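Local coordinates for 3,5-epimerase/4-reductase (Arabidopsis thaliana, PDB 4QQR), which catalyses the 3,5-epimerisation and the NADPH-dependent 4-keto reduction that convert dTDP-4-keto-6-deoxy-glucose into dTDP-L-rhamnose, at residues K20-I24 / N176-F180; A34-T38 / I208-K212; T198-E202 / S285-V290. Numbering follows the deposited sequence.

How the interactions relate
Helix 23-34 links interactions 1 and 2 of this Rossmann-type reductase, and helix 200-212 links interactions 2 and 3. Interaction 1 lies at the start of helix 23-34, where W23 and I24 belong to the inferred NADPH site and a sulfate is bound. Interaction 2, about 20 Å away between centres, lies just beyond that helix and meets the last turns of helix 200-212. Interaction 3 joins the beginning of helix 200-212 to helix 282-291, its centre about 15 Å from that of interaction 1 and about 19 Å from that of interaction 2. Interactions 1 and 3 touch through L200: W23 CZ2 lies 3.7 Å from L200 CD1, and I24 CD1 lies 4.0 Å from L200 CD2.

Interaction 1: K20-I24 / N176-F180; sequences KTGWI and NPRNF. With SO4 (sulfate ion), chain H.
Residues 20-24 carry the middle glycine of a GxxGxxG motif, the nucleotide-binding turn of Rossmann folds, and lead into a helix. K20 and T21 have helical backbone angles (-66/-33 and -49/-39) but keep clear of the partner. G22 then extends (-92/-179) as N-cap; a CB here would clash with the bound sulfate, whose O3 lies 3.1 Å from G22 CA. W23 N donates a very short hydrogen bond, 2.5 Å, to O3 of the sulfate, which T71 also binds. The indole, chi1 t, projects toward 176-180, and W23 and R178 are the closest CA pair at 7.7 Å. I24 points away, toward helix 200-212.

Opposite W23, N176 to N179 form a type I turn (N179 N to N176 O, 2.8 Å), reinforced by an Asx turn from R178 N to N176 OD1 at 2.7 Å. N179 is the N-cap of helix 180-186, OD1 accepting from I181 N and ND2 donating to S171 O. The indole touches three residues: N176 ND2 lies over one ring face, 3.4 Å from NE1; R178 O is 3.4 Å from CZ3; N179 CA is 3.3 Å from CH2. R178 NH1 reaches W23 CB at 3.4 Å. No hydrogen bond crosses between the segments; W23 NE1 and N176 ND2 are both donors. The wide, flat indole therefore holds the loop by packing, while the helix start receives an anion, consistent with a cofactor-phosphate site.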
loop_
_atom_site.group_PDB
_atom_site.type_symbol
_atom_site.label_atom_id
_atom_site.label_comp_id
_atom_site.label_asym_id
_atom_site.label_seq_id
_atom_site.Cartn_x
_atom_site.Cartn_y
_atom_site.Cartn_z
ATOM N N LYS A 20 22.001 7.589 3.845
ATOM C CA LYS A 20 23.301 8.223 3.552
ATOM C C LYS A 20 23.821 7.793 2.178
ATOM O O LYS A 20 24.474 8.560 1.465
ATOM C CB LYS A 20 24.351 7.963 4.649
ATOM C CG LYS A 20 24.941 6.551 4.729
ATOM C CD LYS A 20 26.089 6.478 5.752
ATOM C CE LYS A 20 27.152 7.547 5.464
ATOM N NZ LYS A 20 28.341 7.527 6.390
ATOM N N THR A 21 23.502 6.555 1.825
ATOM C CA THR A 21 23.806 5.985 0.521
ATOM C C THR A 21 23.388 6.897 -0.640
ATOM O O THR A 21 24.112 7.019 -1.620
ATOM C CB THR A 21 23.093 4.612 0.382
ATOM O OG1 THR A 21 23.815 3.619 1.125
ATOM C CG2 THR A 21 22.969 4.188 -1.085
ATOM N N GLY A 22 22.236 7.549 -0.517
ATOM C CA GLY A 22 21.605 8.197 -1.655
ATOM C C GLY A 22 21.931 9.660 -1.910
ATOM O O GLY A 22 22.702 10.276 -1.178
ATOM N N TRP A 23 21.322 10.224 -2.949
ATOM C CA TRP A 23 21.645 11.577 -3.382
ATOM C C TRP A 23 21.217 12.622 -2.342
ATOM O O TRP A 23 22.058 13.297 -1.748
ATOM C CB TRP A 23 21.032 11.852 -4.767
ATOM C CG TRP A 23 21.481 13.145 -5.447
ATOM C CD1 TRP A 23 22.516 13.956 -5.078
ATOM C CD2 TRP A 23 20.893 13.758 -6.606
ATOM N NE1 TRP A 23 22.611 15.028 -5.932
ATOM C CE2 TRP A 23 21.628 14.931 -6.877
ATOM C CE3 TRP A 23 19.825 13.423 -7.445
ATOM C CZ2 TRP A 23 21.322 15.776 -7.944
ATOM C CZ3 TRP A 23 19.520 14.261 -8.503
ATOM C CH2 TRP A 23 20.263 15.429 -8.740
ATOM N N ILE A 24 19.913 12.747 -2.118
ATOM C CA ILE A 24 19.375 13.693 -1.138
ATOM C C ILE A 24 19.892 13.482 0.308
ATOM O O ILE A 24 20.271 14.442 1.000
ATOM C CB ILE A 24 17.833 13.673 -1.190
ATOM C CG1 ILE A 24 17.359 14.309 -2.494
ATOM C CG2 ILE A 24 17.208 14.403 0.010
ATOM C CD1 ILE A 24 15.846 14.301 -2.652
ATOM N N ASN A 176 27.064 14.657 -11.468
ATOM C CA ASN A 176 26.286 13.603 -10.841
ATOM C C ASN A 176 25.254 13.025 -11.798
ATOM O O ASN A 176 24.295 13.700 -12.158
ATOM C CB ASN A 176 25.602 14.155 -9.592
ATOM C CG ASN A 176 24.847 13.097 -8.812
ATOM O OD1 ASN A 176 24.148 12.254 -9.386
ATOM N ND2 ASN A 176 24.978 13.141 -7.485
ATOM N N PRO A 177 25.435 11.754 -12.187
ATOM C CA PRO A 177 24.570 11.072 -13.155
ATOM C C PRO A 177 23.085 11.061 -12.772
ATOM O O PRO A 177 22.225 10.840 -13.636
ATOM C CB PRO A 177 25.132 9.636 -13.170
ATOM C CG PRO A 177 25.954 9.520 -11.950
ATOM C CD PRO A 177 26.520 10.875 -11.726
ATOM N N ARG A 178 22.779 11.294 -11.498
ATOM C CA ARG A 178 21.382 11.316 -11.078
ATOM C C ARG A 178 20.722 12.653 -11.419
ATOM O O ARG A 178 19.506 12.748 -11.558
ATOM C CB ARG A 178 21.264 10.986 -9.585
ATOM C CG ARG A 178 21.103 9.491 -9.272
ATOM C CD ARG A 178 21.756 9.150 -7.952
ATOM N NE ARG A 178 23.207 9.141 -8.090
ATOM C CZ ARG A 178 24.070 9.539 -7.155
ATOM N NH1 ARG A 178 23.639 9.990 -5.978
ATOM N NH2 ARG A 178 25.378 9.485 -7.406
ATOM N N ASN A 179 21.549 13.680 -11.567
ATOM C CA ASN A 179 21.091 15.010 -11.940
ATOM C C ASN A 179 20.322 14.996 -13.258
ATOM O O ASN A 179 20.802 14.466 -14.253
ATOM C CB ASN A 179 22.298 15.961 -11.992
ATOM C CG ASN A 179 21.906 17.432 -12.051
ATOM O OD1 ASN A 179 20.933 17.815 -12.714
ATOM N ND2 ASN A 179 22.677 18.269 -11.364
ATOM N N PHE A 180 19.123 15.569 -13.263
ATOM C CA PHE A 180 18.270 15.479 -14.437
ATOM C C PHE A 180 18.894 16.181 -15.628
ATOM O O PHE A 180 18.793 15.696 -16.756
ATOM C CB PHE A 180 16.878 16.043 -14.179
ATOM C CG PHE A 180 15.975 15.985 -15.387
ATOM C CD1 PHE A 180 15.293 14.828 -15.702
ATOM C CD2 PHE A 180 15.819 17.087 -16.211
ATOM C CE1 PHE A 180 14.465 14.768 -16.813
ATOM C CE2 PHE A 180 14.996 17.031 -17.321
ATOM C CZ PHE A 180 14.315 15.867 -17.620
HETATM S S SO4 H . 19.650 7.566 -5.190
HETATM O O1 SO4 H . 18.765 8.088 -6.238
HETATM O O2 SO4 H . 18.919 6.500 -4.498
HETATM O O3 SO4 H . 19.981 8.635 -4.246
HETATM O O4 SO4 H . 20.908 7.043 -5.747
#

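Interaction 2: A34-T38 / I208-K212; sequences AQGIT and IEMAK
The loop that ends helix 23-34 meets the last turns of helix 200-212; the nearest CA atoms, those of I37 and I208, are 10.1 Å apart. G36 closes the first helix in a Schellman motif (69/33), a left-handed conformation that glycine adopts readily, and I37 then extends (-100/128) toward strand 38-41. Residues 208-212 are helical (K212 N to I208 O, 3.1 Å).

The direct polar contacts are weak. Q35, chi1 m and chi2 t, presents OE1 to K212 NZ in a weak hydrogen bond of 3.2 Å, and the nearly extended lysine also brings NZ 3.5 Å from E209 OE2, a salt bridge one helical turn apart. A water links the segments more tightly, accepting from Q35 NE2 at 2.8 Å and donating to E209 OE2 at 2.7 Å. The Q35 amide can accept from lysine and donate to water together.

Beneath, I37 CD1 packs on I208 CG2 at 3.9 Å, both residues chi1 m; K212 NZ also lies 3.9 Å from I37 CD1. Thus the ends of two helices on one face of the Rossmann sheet meet: both isoleucines rest on F15 of strand 14-18, and I208 also on L28 of helix 23-34 and F65 of strand 63-66.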
loop_
_atom_site.group_PDB
_atom_site.type_symbol
_atom_site.label_atom_id
_atom_site.label_comp_id
_atom_site.label_asym_id
_atom_site.label_seq_id
_atom_site.Cartn_x
_atom_site.Cartn_y
_atom_site.Cartn_z
ATOM N N ALA A 34 27.062 22.175 7.407
ATOM C CA ALA A 34 27.271 23.568 7.041
ATOM C C ALA A 34 26.484 24.520 7.930
ATOM O O ALA A 34 26.906 25.663 8.132
ATOM C CB ALA A 34 26.939 23.795 5.577
ATOM N N GLN A 35 25.355 24.052 8.467
ATOM C CA GLN A 35 24.508 24.899 9.324
ATOM C C GLN A 35 24.737 24.664 10.815
ATOM O O GLN A 35 24.039 25.247 11.647
ATOM C CB GLN A 35 23.021 24.663 9.050
ATOM C CG GLN A 35 22.457 25.284 7.795
ATOM C CD GLN A 35 20.929 25.196 7.780
ATOM O OE1 GLN A 35 20.273 25.463 8.792
ATOM N NE2 GLN A 35 20.361 24.799 6.643
ATOM N N GLY A 36 25.673 23.784 11.156
ATOM C CA GLY A 36 25.925 23.473 12.550
ATOM C C GLY A 36 24.807 22.704 13.248
ATOM O O GLY A 36 24.589 22.876 14.449
ATOM N N ILE A 37 24.102 21.850 12.512
ATOM C CA ILE A 37 23.077 21.019 13.122
ATOM C C ILE A 37 23.588 19.600 13.384
ATOM O O ILE A 37 24.102 18.917 12.483
ATOM C CB ILE A 37 21.806 20.922 12.247
ATOM C CG1 ILE A 37 21.279 22.312 11.891
ATOM C CG2 ILE A 37 20.724 20.071 12.939
ATOM C CD1 ILE A 37 20.017 22.273 11.050
ATOM N N THR A 38 23.424 19.151 14.618
ATOM C CA THR A 38 23.740 17.779 14.955
ATOM C C THR A 38 22.825 16.817 14.189
ATOM O O THR A 38 21.597 16.888 14.300
ATOM C CB THR A 38 23.593 17.557 16.460
ATOM O OG1 THR A 38 24.524 18.408 17.145
ATOM C CG2 THR A 38 23.831 16.095 16.828
ATOM N N ILE A 208 14.747 21.497 5.405
ATOM C CA ILE A 208 15.250 21.582 6.784
ATOM C C ILE A 208 14.347 22.523 7.595
ATOM O O ILE A 208 14.033 22.252 8.764
ATOM C CB ILE A 208 16.725 22.096 6.893
ATOM C CG1 ILE A 208 17.713 21.265 6.056
ATOM C CG2 ILE A 208 17.169 22.142 8.334
ATOM C CD1 ILE A 208 17.622 19.784 6.241
ATOM N N GLU A 209 13.922 23.617 6.959
ATOM C CA GLU A 209 13.114 24.652 7.619
ATOM C C GLU A 209 11.689 24.190 7.911
ATOM O O GLU A 209 11.073 24.641 8.883
ATOM C CB GLU A 209 13.082 25.958 6.795
ATOM C CG GLU A 209 14.459 26.581 6.589
ATOM C CD GLU A 209 15.138 26.962 7.907
ATOM O OE1 GLU A 209 14.405 27.438 8.822
ATOM O OE2 GLU A 209 16.386 26.774 8.025
ATOM N N MET A 210 11.175 23.299 7.058
ATOM C CA MET A 210 9.820 22.757 7.214
ATOM C C MET A 210 9.761 21.907 8.458
ATOM O O MET A 210 8.813 22.008 9.234
ATOM C CB MET A 210 9.410 21.946 5.988
ATOM C CG MET A 210 9.323 22.794 4.718
ATOM S SD MET A 210 8.700 21.896 3.285
ATOM C CE MET A 210 6.948 21.868 3.636
ATOM N N ALA A 211 10.797 21.087 8.638
ATOM C CA ALA A 211 11.022 20.339 9.872
ATOM C C ALA A 211 11.056 21.277 11.080
ATOM O O ALA A 211 10.324 21.071 12.050
ATOM C CB ALA A 211 12.310 19.542 9.785
ATOM N N LYS A 212 11.897 22.306 11.022
ATOM C CA LYS A 212 11.976 23.266 12.115
ATOM C C LYS A 212 10.606 23.865 12.464
ATOM O O LYS A 212 10.334 24.142 13.626
ATOM C CB LYS A 212 12.994 24.362 11.802
ATOM C CG LYS A 212 14.474 23.926 11.902
ATOM C CD LYS A 212 15.401 25.022 11.369
ATOM C CE LYS A 212 16.846 24.794 11.789
ATOM N NZ LYS A 212 17.849 25.558 10.945
HETATM O O HOH W 1 17.674 25.479 6.026
#

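Interaction 3: T198-E202 / S285-V290; sequences TILDE and SLIKFV
Helix-to-helix packing flanking the Rossmann core joins the first turn of helix 200-212 to helix 282-291, which widens into a pi-type turn over 286-290. The CA atoms lie nearest at I199-S285 (7.0 Å) and D201-F289 (6.6 Å). I199, the N-cap residue, is the main bump. With both chi angles m, it enters the hollow formed by S285, L286, F289 and V290: I199 CG1 lies 3.3 Å from S285 OG, I199 CD1 meets L286 CD2 at 3.7 Å, and I199 CG2 touches F289 CB at 4.1 Å and V290 CG2 at 4.2 Å. In return F289, chi1 m, lays its ring against the first helical turn. E202 CB sits over the F289 ring face, 3.7 Å from its centroid and 17° off the normal, a CH-pi contact, and D201 CB approaches F289 CD1 at 4.2 Å. The D201 carboxylate turns to S172 N. E202, chi1 and chi2 t, passes the ring; its OE2 accepts from M280 N, its OE1 a 2.5 Å hydrogen bond from S285 OG.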
loop_
_atom_site.group_PDB
_atom_site.type_symbol
_atom_site.label_atom_id
_atom_site.label_comp_id
_atom_site.label_asym_id
_atom_site.label_seq_id
_atom_site.Cartn_x
_atom_site.Cartn_y
_atom_site.Cartn_z
ATOM N N THR A 198 12.495 20.094 -9.472
ATOM C CA THR A 198 12.958 20.440 -8.133
ATOM C C THR A 198 14.427 20.870 -8.160
ATOM O O THR A 198 15.293 20.093 -8.559
ATOM C CB THR A 198 12.796 19.216 -7.175
ATOM O OG1 THR A 198 11.430 18.787 -7.166
ATOM C CG2 THR A 198 13.222 19.551 -5.764
ATOM N N ILE A 199 14.725 22.092 -7.726
ATOM C CA ILE A 199 16.125 22.501 -7.597
ATOM C C ILE A 199 16.632 22.178 -6.199
ATOM O O ILE A 199 16.413 22.949 -5.264
ATOM C CB ILE A 199 16.326 23.995 -7.842
ATOM C CG1 ILE A 199 15.719 24.419 -9.173
ATOM C CG2 ILE A 199 17.805 24.315 -7.799
ATOM C CD1 ILE A 199 16.292 23.670 -10.330
ATOM N N LEU A 200 17.294 21.032 -6.050
ATOM C CA LEU A 200 17.719 20.557 -4.723
ATOM C C LEU A 200 18.522 21.584 -3.919
ATOM O O LEU A 200 18.375 21.671 -2.710
ATOM C CB LEU A 200 18.522 19.261 -4.829
ATOM C CG LEU A 200 17.805 18.047 -5.408
ATOM C CD1 LEU A 200 18.760 16.863 -5.494
ATOM C CD2 LEU A 200 16.551 17.710 -4.589
ATOM N N ASP A 201 19.371 22.351 -4.596
ATOM C CA ASP A 201 20.214 23.344 -3.936
ATOM C C ASP A 201 19.395 24.414 -3.226
ATOM O O ASP A 201 19.784 24.876 -2.155
ATOM C CB ASP A 201 21.151 24.007 -4.951
ATOM C CG ASP A 201 22.216 23.066 -5.457
ATOM O OD1 ASP A 201 23.393 23.267 -5.095
ATOM O OD2 ASP A 201 21.874 22.121 -6.206
ATOM N N GLU A 202 18.279 24.821 -3.831
ATOM C CA GLU A 202 17.357 25.756 -3.184
ATOM C C GLU A 202 16.359 25.057 -2.244
ATOM O O GLU A 202 16.126 25.519 -1.127
ATOM C CB GLU A 202 16.595 26.577 -4.218
ATOM C CG GLU A 202 15.594 27.530 -3.592
ATOM C CD GLU A 202 14.778 28.278 -4.633
ATOM O OE1 GLU A 202 14.791 27.845 -5.807
ATOM O OE2 GLU A 202 14.133 29.296 -4.288
ATOM N N SER A 285 15.624 30.079 -10.675
ATOM C CA SER A 285 16.304 29.206 -9.714
ATOM C C SER A 285 17.398 28.398 -10.399
ATOM O O SER A 285 18.487 28.223 -9.847
ATOM C CB SER A 285 15.304 28.276 -9.020
ATOM O OG SER A 285 15.917 27.495 -8.013
ATOM N N LEU A 286 17.099 27.905 -11.598
ATOM C CA LEU A 286 18.113 27.301 -12.463
ATOM C C LEU A 286 19.295 28.247 -12.717
ATOM O O LEU A 286 20.448 27.852 -12.523
ATOM C CB LEU A 286 17.502 26.861 -13.797
ATOM C CG LEU A 286 16.716 25.554 -13.790
ATOM C CD1 LEU A 286 15.834 25.462 -15.008
ATOM C CD2 LEU A 286 17.677 24.387 -13.740
ATOM N N ILE A 287 19.013 29.477 -13.150
ATOM C CA ILE A 287 20.073 30.454 -13.409
ATOM C C ILE A 287 20.950 30.700 -12.185
ATOM O O ILE A 287 22.177 30.619 -12.255
ATOM C CB ILE A 287 19.520 31.830 -13.902
ATOM C CG1 ILE A 287 18.970 31.726 -15.328
ATOM C CG2 ILE A 287 20.599 32.893 -13.832
ATOM C CD1 ILE A 287 19.860 30.924 -16.266
ATOM N N LYS A 288 20.302 30.990 -11.064
ATOM C CA LYS A 288 20.988 31.440 -9.868
ATOM C C LYS A 288 21.723 30.322 -9.131
ATOM O O LYS A 288 22.813 30.540 -8.593
ATOM C CB LYS A 288 19.998 32.131 -8.929
ATOM C CG LYS A 288 20.509 32.276 -7.514
ATOM C CD LYS A 288 19.467 32.869 -6.591
ATOM C CE LYS A 288 20.097 33.229 -5.247
ATOM N NZ LYS A 288 21.315 34.095 -5.440
ATOM N N PHE A 289 21.144 29.128 -9.112
ATOM C CA PHE A 289 21.697 28.055 -8.291
ATOM C C PHE A 289 22.514 27.067 -9.081
ATOM O O PHE A 289 23.398 26.403 -8.526
ATOM C CB PHE A 289 20.595 27.294 -7.554
ATOM C CG PHE A 289 19.937 28.082 -6.469
ATOM C CD1 PHE A 289 20.506 28.141 -5.203
ATOM C CD2 PHE A 289 18.755 28.764 -6.711
ATOM C CE1 PHE A 289 19.901 28.864 -4.202
ATOM C CE2 PHE A 289 18.144 29.488 -5.715
ATOM C CZ PHE A 289 18.708 29.543 -4.460
ATOM N N VAL A 290 22.210 26.950 -10.369
ATOM C CA VAL A 290 22.811 25.883 -11.159
ATOM C C VAL A 290 23.790 26.399 -12.206
ATOM O O VAL A 290 24.965 26.043 -12.178
ATOM C CB VAL A 290 21.742 24.960 -11.788
ATOM C CG1 VAL A 290 22.402 23.871 -12.610
ATOM C CG2 VAL A 290 20.874 24.350 -10.689
#